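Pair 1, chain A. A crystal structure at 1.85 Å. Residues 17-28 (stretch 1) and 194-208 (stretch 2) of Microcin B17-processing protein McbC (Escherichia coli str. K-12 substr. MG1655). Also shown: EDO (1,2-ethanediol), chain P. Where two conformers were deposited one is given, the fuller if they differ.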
# COMPACT_ATOMS: atom_id res chain seq x y z
N PRO A 17 2.05 11.94 9.46
CA PRO A 17 1.05 10.90 9.73
C PRO A 17 0.82 9.95 8.54
O PRO A 17 0.37 8.85 8.73
CB PRO A 17 -0.24 11.69 10.02
CG PRO A 17 -0.03 12.98 9.32
CD PRO A 17 1.43 13.28 9.38
N GLU A 18 1.13 10.42 7.34
CA GLU A 18 1.05 9.57 6.16
C GLU A 18 2.16 8.50 6.20
O GLU A 18 1.90 7.33 5.97
CB GLU A 18 1.16 10.42 4.90
CG GLU A 18 0.93 9.65 3.59
CD GLU A 18 -0.54 9.47 3.23
OE1 GLU A 18 -1.44 9.93 3.99
OE2 GLU A 18 -0.82 8.88 2.16
N VAL A 19 3.38 8.92 6.54
CA VAL A 19 4.49 8.00 6.65
C VAL A 19 4.19 6.97 7.75
O VAL A 19 4.34 5.76 7.53
CB VAL A 19 5.80 8.75 6.95
CG1 VAL A 19 6.94 7.81 7.18
CG2 VAL A 19 6.15 9.66 5.78
N LEU A 20 3.75 7.44 8.91
CA LEU A 20 3.45 6.55 10.01
C LEU A 20 2.43 5.48 9.65
O LEU A 20 2.65 4.31 9.94
CB LEU A 20 2.99 7.34 11.21
CG LEU A 20 2.66 6.55 12.46
CD1 LEU A 20 3.91 5.82 12.94
CD2 LEU A 20 2.15 7.51 13.52
N ALA A 21 1.33 5.88 9.03
CA ALA A 21 0.26 4.95 8.65
C ALA A 21 0.73 3.94 7.62
O ALA A 21 0.45 2.77 7.76
CB ALA A 21 -0.96 5.71 8.12
N ILE A 22 1.46 4.41 6.61
CA ILE A 22 1.95 3.53 5.56
C ILE A 22 2.93 2.50 6.12
O ILE A 22 2.87 1.30 5.74
CB ILE A 22 2.54 4.34 4.38
CG1 ILE A 22 1.36 5.04 3.65
CG2 ILE A 22 3.35 3.47 3.42
CD1 ILE A 22 1.74 6.05 2.57
N VAL A 23 3.81 2.95 7.02
CA VAL A 23 4.74 2.05 7.65
C VAL A 23 4.02 1.01 8.54
O VAL A 23 4.32 -0.19 8.47
CB VAL A 23 5.83 2.81 8.42
CG1 VAL A 23 6.68 1.86 9.24
CG2 VAL A 23 6.73 3.60 7.46
N LYS A 24 3.07 1.45 9.36
CA LYS A 24 2.33 0.49 10.18
C LYS A 24 1.54 -0.53 9.36
O LYS A 24 1.49 -1.71 9.72
CB LYS A 24 1.38 1.21 11.12
CG LYS A 24 2.02 1.95 12.28
CD LYS A 24 0.89 2.78 12.91
CE LYS A 24 1.17 3.22 14.30
NZ LYS A 24 -0.06 3.85 14.90
N ASP A 25 0.91 -0.05 8.28
CA ASP A 25 0.17 -0.90 7.38
C ASP A 25 1.06 -2.01 6.84
O ASP A 25 0.61 -3.12 6.68
CB ASP A 25 -0.35 -0.14 6.17
CG ASP A 25 -1.54 0.72 6.47
OD1 ASP A 25 -2.15 0.62 7.56
OD2 ASP A 25 -1.88 1.52 5.53
N PHE A 26 2.28 -1.65 6.45
CA PHE A 26 3.20 -2.62 5.92
C PHE A 26 3.67 -3.58 7.00
O PHE A 26 3.66 -4.80 6.82
CB PHE A 26 4.41 -1.96 5.30
CG PHE A 26 5.41 -2.95 4.80
CD1 PHE A 26 5.14 -3.68 3.64
CD2 PHE A 26 6.56 -3.21 5.52
CE1 PHE A 26 6.06 -4.62 3.16
CE2 PHE A 26 7.46 -4.14 5.06
CZ PHE A 26 7.21 -4.85 3.88
N HIS A 27 4.09 -3.01 8.11
CA HIS A 27 4.61 -3.76 9.23
C HIS A 27 3.68 -4.91 9.66
O HIS A 27 4.16 -6.04 9.85
CB HIS A 27 4.85 -2.85 10.43
CG HIS A 27 5.40 -3.60 11.60
ND1 HIS A 27 6.75 -3.87 11.72
CD2 HIS A 27 4.79 -4.20 12.65
CE1 HIS A 27 6.94 -4.57 12.82
NE2 HIS A 27 5.77 -4.79 13.40
N VAL A 28 2.38 -4.64 9.76
CA VAL A 28 1.41 -5.64 10.25
C VAL A 28 1.19 -6.83 9.29
O VAL A 28 0.66 -7.86 9.70
CB VAL A 28 0.06 -5.02 10.64
CG1 VAL A 28 -0.80 -4.70 9.43
CG2 VAL A 28 -0.69 -5.96 11.56
N ILE A 194 9.99 1.63 18.38
CA ILE A 194 9.07 2.75 18.61
C ILE A 194 8.88 3.43 17.26
O ILE A 194 9.80 4.09 16.78
CB ILE A 194 9.63 3.73 19.65
CG1 ILE A 194 9.86 3.00 20.97
CG2 ILE A 194 8.67 4.92 19.83
CD1 ILE A 194 10.45 3.87 22.03
N PHE A 195 7.71 3.31 16.66
CA PHE A 195 7.54 3.72 15.25
C PHE A 195 7.92 5.16 15.01
O PHE A 195 8.69 5.47 14.10
CB PHE A 195 6.12 3.49 14.75
CG PHE A 195 5.76 2.04 14.63
CD1 PHE A 195 6.28 1.26 13.62
CD2 PHE A 195 4.89 1.45 15.54
CE1 PHE A 195 5.93 -0.09 13.50
CE2 PHE A 195 4.53 0.11 15.42
CZ PHE A 195 5.07 -0.66 14.40
N GLU A 196 7.40 6.05 15.85
CA GLU A 196 7.62 7.47 15.62
C GLU A 196 9.06 7.89 15.83
O GLU A 196 9.52 8.78 15.12
CB GLU A 196 6.63 8.31 16.43
CG GLU A 196 5.22 8.19 15.84
CD GLU A 196 4.22 9.19 16.40
OE1 GLU A 196 4.52 10.41 16.42
OE2 GLU A 196 3.10 8.75 16.75
N LYS A 197 9.78 7.25 16.74
CA LYS A 197 11.21 7.51 16.92
C LYS A 197 12.01 7.01 15.72
O LYS A 197 13.00 7.65 15.36
CB LYS A 197 11.73 6.87 18.19
CG LYS A 197 13.12 7.38 18.55
CD LYS A 197 13.20 7.73 20.01
CE LYS A 197 14.62 8.03 20.42
NZ LYS A 197 15.24 6.93 21.23
N ALA A 198 11.59 5.91 15.10
CA ALA A 198 12.26 5.43 13.87
C ALA A 198 11.99 6.29 12.63
O ALA A 198 12.81 6.31 11.71
CB ALA A 198 11.88 3.98 13.58
N LEU A 199 10.86 6.98 12.59
CA LEU A 199 10.41 7.67 11.38
C LEU A 199 10.60 9.19 11.37
O LEU A 199 10.68 9.79 10.30
CB LEU A 199 8.94 7.33 11.12
CG LEU A 199 8.69 5.82 10.87
CD1 LEU A 199 7.19 5.54 10.85
CD2 LEU A 199 9.29 5.36 9.57
N PHE A 200 10.66 9.80 12.56
CA PHE A 200 10.50 11.25 12.62
C PHE A 200 11.58 12.06 11.89
O PHE A 200 11.26 13.09 11.34
CB PHE A 200 10.28 11.77 14.04
CG PHE A 200 11.52 11.91 14.86
CD1 PHE A 200 12.29 10.81 15.19
CD2 PHE A 200 11.90 13.15 15.34
CE1 PHE A 200 13.39 10.94 15.98
CE2 PHE A 200 13.02 13.28 16.13
CZ PHE A 200 13.78 12.18 16.43
N LYS A 201 12.81 11.57 11.86
CA LYS A 201 13.90 12.27 11.18
C LYS A 201 14.07 11.91 9.70
O LYS A 201 14.20 12.81 8.82
CB LYS A 201 15.24 12.02 11.91
CG LYS A 201 16.41 12.80 11.29
CD LYS A 201 17.72 12.66 12.05
CE LYS A 201 18.84 13.45 11.37
NZ LYS A 201 20.15 13.09 11.93
N TYR A 202 14.18 10.61 9.44
CA TYR A 202 14.53 10.08 8.13
C TYR A 202 13.35 9.57 7.29
O TYR A 202 13.58 9.11 6.15
CB TYR A 202 15.51 8.93 8.29
CG TYR A 202 16.80 9.36 8.93
CD1 TYR A 202 17.64 10.27 8.28
CD2 TYR A 202 17.17 8.90 10.18
CE1 TYR A 202 18.83 10.69 8.86
CE2 TYR A 202 18.37 9.31 10.77
CZ TYR A 202 19.18 10.20 10.11
OH TYR A 202 20.37 10.64 10.68
N ARG A 203 12.13 9.62 7.84
CA ARG A 203 10.94 9.11 7.17
C ARG A 203 11.08 7.59 6.91
O ARG A 203 11.57 6.87 7.79
CB ARG A 203 10.62 9.95 5.92
CG ARG A 203 10.44 11.45 6.19
CD ARG A 203 10.44 12.24 4.88
NE ARG A 203 9.39 11.81 3.98
CZ ARG A 203 8.09 12.12 4.09
NH1 ARG A 203 7.66 12.92 5.06
NH2 ARG A 203 7.22 11.60 3.22
N TYR A 204 10.64 7.08 5.76
CA TYR A 204 10.59 5.63 5.48
C TYR A 204 11.91 4.89 5.66
O TYR A 204 11.94 3.78 6.18
CB TYR A 204 10.11 5.37 4.06
CG TYR A 204 8.73 5.85 3.79
CD1 TYR A 204 7.64 5.11 4.21
CD2 TYR A 204 8.49 7.05 3.10
CE1 TYR A 204 6.34 5.55 3.98
CE2 TYR A 204 7.20 7.49 2.87
CZ TYR A 204 6.13 6.72 3.32
OH TYR A 204 4.82 7.09 3.12
N ARG A 205 13.00 5.51 5.22
CA ARG A 205 14.32 4.92 5.39
C ARG A 205 14.66 4.66 6.87
O ARG A 205 15.41 3.74 7.19
CB ARG A 205 15.38 5.81 4.76
CG ARG A 205 16.68 5.09 4.44
CD ARG A 205 17.55 6.05 3.67
NE ARG A 205 18.76 5.53 3.04
CZ ARG A 205 18.85 4.97 1.84
NH1 ARG A 205 17.81 4.75 1.09
NH2 ARG A 205 20.05 4.63 1.38
N GLY A 206 14.06 5.42 7.78
CA GLY A 206 14.24 5.16 9.22
C GLY A 206 13.75 3.81 9.69
O GLY A 206 14.34 3.22 10.62
N TYR A 207 12.71 3.32 9.06
CA TYR A 207 12.18 1.98 9.35
C TYR A 207 13.21 0.91 9.01
O TYR A 207 13.54 0.05 9.83
CB TYR A 207 10.87 1.73 8.60
CG TYR A 207 10.24 0.40 8.88
CD1 TYR A 207 9.59 0.16 10.08
CD2 TYR A 207 10.28 -0.62 7.95
CE1 TYR A 207 8.98 -1.05 10.33
CE2 TYR A 207 9.69 -1.85 8.21
CZ TYR A 207 9.06 -2.05 9.40
OH TYR A 207 8.46 -3.27 9.66
N ARG A 208 13.78 1.04 7.82
CA ARG A 208 14.82 0.14 7.38
C ARG A 208 16.02 0.21 8.37
O ARG A 208 16.57 -0.83 8.77
CB ARG A 208 15.22 0.54 5.94
CG ARG A 208 16.18 -0.38 5.23
CD ARG A 208 16.96 0.35 4.14
NE ARG A 208 16.14 0.79 3.01
CZ ARG A 208 16.64 1.26 1.86
NH1 ARG A 208 17.95 1.38 1.67
NH2 ARG A 208 15.83 1.63 0.89
C1 EDO P . 24.07 11.60 10.80
O1 EDO P . 23.24 11.97 11.90
C2 EDO P . 23.48 10.36 10.18
O2 EDO P . 23.54 9.26 11.10

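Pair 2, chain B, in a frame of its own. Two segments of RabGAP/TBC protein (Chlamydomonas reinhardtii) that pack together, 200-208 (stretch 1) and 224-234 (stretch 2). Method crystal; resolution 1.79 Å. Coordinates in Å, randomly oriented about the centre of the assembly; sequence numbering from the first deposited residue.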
# COMPACT_ATOMS: atom_id res chain seq x y z
N MET B 200 -4.11 -15.71 0.28
CA MET B 200 -3.60 -16.45 -0.86
C MET B 200 -4.59 -17.54 -1.27
O MET B 200 -4.78 -17.83 -2.45
CB MET B 200 -2.23 -17.06 -0.52
CG MET B 200 -1.35 -17.38 -1.71
SD MET B 200 -0.71 -15.93 -2.58
CE MET B 200 0.47 -15.29 -1.41
N ARG B 201 -5.24 -18.14 -0.28
CA ARG B 201 -6.36 -19.04 -0.55
C ARG B 201 -7.39 -18.36 -1.43
O ARG B 201 -7.95 -18.94 -2.37
CB ARG B 201 -7.03 -19.48 0.76
N ALA B 202 -7.67 -17.11 -1.09
CA ALA B 202 -8.72 -16.39 -1.76
C ALA B 202 -8.31 -16.12 -3.21
O ALA B 202 -9.09 -16.32 -4.15
CB ALA B 202 -9.03 -15.09 -1.01
N LEU B 203 -7.08 -15.67 -3.38
CA LEU B 203 -6.59 -15.34 -4.70
C LEU B 203 -6.58 -16.57 -5.63
O LEU B 203 -6.97 -16.50 -6.80
CB LEU B 203 -5.19 -14.72 -4.58
CG LEU B 203 -4.54 -14.24 -5.87
CD1 LEU B 203 -5.42 -13.22 -6.59
CD2 LEU B 203 -3.16 -13.67 -5.60
N ASP B 204 -6.12 -17.72 -5.14
CA ASP B 204 -6.08 -18.91 -5.98
C ASP B 204 -7.52 -19.31 -6.37
O ASP B 204 -7.77 -19.73 -7.49
CB ASP B 204 -5.37 -20.07 -5.26
CG ASP B 204 -4.96 -21.20 -6.20
OD1 ASP B 204 -4.55 -20.95 -7.36
OD2 ASP B 204 -5.03 -22.36 -5.75
N GLU B 205 -8.46 -19.16 -5.45
CA GLU B 205 -9.85 -19.47 -5.76
C GLU B 205 -10.33 -18.52 -6.81
O GLU B 205 -10.92 -18.93 -7.82
CB GLU B 205 -10.77 -19.37 -4.54
CG GLU B 205 -12.23 -19.69 -4.84
CD GLU B 205 -12.45 -21.15 -5.20
OE1 GLU B 205 -11.66 -22.01 -4.74
OE2 GLU B 205 -13.39 -21.45 -5.96
N LEU B 206 -10.08 -17.22 -6.59
CA LEU B 206 -10.54 -16.23 -7.55
C LEU B 206 -9.95 -16.46 -8.93
O LEU B 206 -10.62 -16.23 -9.91
CB LEU B 206 -10.21 -14.82 -7.07
CG LEU B 206 -11.09 -14.38 -5.91
CD1 LEU B 206 -10.45 -13.15 -5.19
CD2 LEU B 206 -12.47 -14.06 -6.43
N ILE B 207 -8.69 -16.88 -8.99
CA ILE B 207 -8.06 -17.16 -10.29
C ILE B 207 -8.84 -18.28 -10.96
O ILE B 207 -9.19 -18.19 -12.15
CB ILE B 207 -6.56 -17.56 -10.11
CG1 ILE B 207 -5.74 -16.33 -9.71
CG2 ILE B 207 -5.95 -18.15 -11.41
CD1 ILE B 207 -4.37 -16.69 -9.16
N GLY B 208 -9.15 -19.34 -10.21
CA GLY B 208 -9.83 -20.48 -10.79
C GLY B 208 -11.24 -20.15 -11.25
O GLY B 208 -11.73 -20.67 -12.27
N ASP B 224 3.49 -20.93 -8.93
CA ASP B 224 2.92 -20.73 -7.60
C ASP B 224 2.64 -19.25 -7.42
O ASP B 224 3.58 -18.47 -7.37
CB ASP B 224 3.92 -21.21 -6.55
CG ASP B 224 3.37 -21.20 -5.14
OD1 ASP B 224 2.13 -21.07 -4.96
OD2 ASP B 224 4.18 -21.33 -4.20
N ILE B 225 1.37 -18.85 -7.33
CA ILE B 225 1.05 -17.41 -7.31
C ILE B 225 1.67 -16.73 -6.08
O ILE B 225 1.86 -15.51 -6.06
CB ILE B 225 -0.50 -17.18 -7.34
CG1 ILE B 225 -0.85 -15.67 -7.29
CG2 ILE B 225 -1.19 -17.89 -6.20
CD1 ILE B 225 -0.36 -14.90 -8.45
N SER B 226 1.99 -17.51 -5.07
CA SER B 226 2.51 -16.91 -3.84
C SER B 226 3.91 -16.34 -4.06
O SER B 226 4.37 -15.49 -3.28
CB SER B 226 2.51 -17.94 -2.71
OG SER B 226 3.24 -19.11 -3.07
N MET B 227 4.57 -16.78 -5.13
CA MET B 227 5.88 -16.23 -5.49
C MET B 227 5.80 -14.78 -5.93
O MET B 227 6.74 -14.00 -5.73
CB MET B 227 6.52 -17.05 -6.60
CG MET B 227 7.05 -18.37 -6.12
SD MET B 227 8.32 -18.93 -7.25
CE MET B 227 8.85 -20.42 -6.43
N LEU B 228 4.66 -14.43 -6.51
CA LEU B 228 4.41 -13.05 -6.95
C LEU B 228 3.69 -12.24 -5.89
O LEU B 228 4.09 -11.10 -5.59
CB LEU B 228 3.60 -13.05 -8.25
N ALA B 229 2.64 -12.83 -5.30
CA ALA B 229 1.68 -12.07 -4.50
C ALA B 229 2.08 -11.98 -3.03
O ALA B 229 1.48 -11.21 -2.26
CB ALA B 229 0.28 -12.68 -4.62
N THR B 230 3.06 -12.78 -2.62
CA THR B 230 3.55 -12.71 -1.24
C THR B 230 4.06 -11.32 -0.99
O THR B 230 3.61 -10.68 -0.05
CB THR B 230 4.68 -13.72 -0.95
OG1 THR B 230 4.14 -15.04 -0.89
CG2 THR B 230 5.37 -13.39 0.38
N ASP B 231 4.96 -10.82 -1.84
CA ASP B 231 5.42 -9.45 -1.64
C ASP B 231 4.27 -8.48 -1.85
O ASP B 231 4.25 -7.41 -1.25
CB ASP B 231 6.57 -9.10 -2.58
CG ASP B 231 7.86 -9.84 -2.24
OD1 ASP B 231 8.07 -10.22 -1.06
OD2 ASP B 231 8.68 -10.04 -3.17
N TRP B 232 3.30 -8.82 -2.69
CA TRP B 232 2.22 -7.88 -2.92
C TRP B 232 1.53 -7.64 -1.60
O TRP B 232 1.21 -6.51 -1.21
CB TRP B 232 1.21 -8.38 -3.93
CG TRP B 232 1.67 -8.32 -5.34
CD1 TRP B 232 2.83 -7.75 -5.83
CD2 TRP B 232 0.98 -8.85 -6.47
NE1 TRP B 232 2.88 -7.88 -7.19
CE2 TRP B 232 1.75 -8.55 -7.61
CE3 TRP B 232 -0.23 -9.53 -6.62
CZ2 TRP B 232 1.37 -8.94 -8.89
CZ3 TRP B 232 -0.61 -9.92 -7.91
CH2 TRP B 232 0.20 -9.63 -9.02
N TYR B 233 1.28 -8.74 -0.91
CA TYR B 233 0.49 -8.71 0.28
C TYR B 233 1.26 -8.16 1.46
O TYR B 233 0.81 -7.23 2.16
CB TYR B 233 0.03 -10.10 0.59
CG TYR B 233 -1.07 -10.63 -0.27
CD1 TYR B 233 -1.81 -9.83 -1.11
CD2 TYR B 233 -1.39 -11.98 -0.19
CE1 TYR B 233 -2.87 -10.36 -1.83
CE2 TYR B 233 -2.41 -12.50 -0.91
CZ TYR B 233 -3.14 -11.72 -1.72
OH TYR B 233 -4.20 -12.32 -2.40
N LEU B 234 2.44 -8.73 1.71
CA LEU B 234 3.20 -8.31 2.89
C LEU B 234 3.61 -6.84 2.82
O LEU B 234 3.63 -6.13 3.82
CB LEU B 234 4.46 -9.17 3.07
CG LEU B 234 4.28 -10.64 3.42
CD1 LEU B 234 5.64 -11.34 3.44
CD2 LEU B 234 3.55 -10.79 4.75

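Pair 1 and pair 2 share a backbone arrangement in which one helix lies against the start of a second helical segment; after superposition on 14 central residues the N, CA and C atoms agree to 0.7 Å. L20(A) to V28(A) match M200(B) to G208(B), and F195(A) to Y202(A) match I225(B) to W232(B). In pair 1 the helix 17-27 crosses helix 195-199 with an angle of 117° between their N-to-C directions.

The closest correspondence among inward positions is V23(A) with L203(B), whose side-chain centres lie 0.7 Å apart. Both point toward the opposing stretch. V23(A) places CG2 3.8 Å from CD2 of L199(A), while L203(B) sets CD2 3.7 Å from CB of A229(B), the residue matched to L199(A). The pairing thus inverts the sizes: a short valine meets a leucine in pair 1, and a leucine meets an alanine in pair 2. L203(B) CD2 also approaches I225(B) CG1 at 3.5 Å, whereas the equivalent contact in pair 1, V23(A) CG1 to F195(A) CD1, is looser at 4.4 Å.

Three residues earlier, at the matched position L20(A) and M200(B), both side chains leave CA sideways and bring their ends nearer. L20(A) uses CD1 to touch F195(A) CB at 3.7 Å and L199(A) CD1 at 3.9 Å. The longer M200(B) reaches the counterparts of these two residues through its sulfur, with SD 4.1 Å from I225(B) CG2 and 4.0 Å from A229(B) CB, and its CE extends to within 3.6 Å of S226(B) CA. S226(B) matches E196(A), whose OE2 lies 3.6 Å from L20(A) CD2.

F195(A) and I225(B), both pointing toward the other stretch, pack in different ways. The phenylalanine ring takes K24(A) CG over one face, 4.2 Å from its centroid, and turns its edge toward the face of H27(A), with centroids 5.3 Å apart and planes at 79°. I225(B) offers no ring, and the residue matched to H27(A), I207(B), meets it by simple apolar packing, CD1 to CG1 at 4.1 Å.

Residues beyond the matched set complete each contact. In pair 1, H27(A) ND1 and Y207(A) OH form a hydrogen bond of 2.7 Å, and Y204(A) receives V19(A) CG1 over its ring face, 4.0 Å from the centroid. In pair 2, Y233(B) packs against M200(B), with CD2 4.0 Å from CE, but its hydroxyl is buried without a polar partner, OH lying 3.4 Å from L203(B) CB. No hydrogen bond joins the two stretches of pair 2.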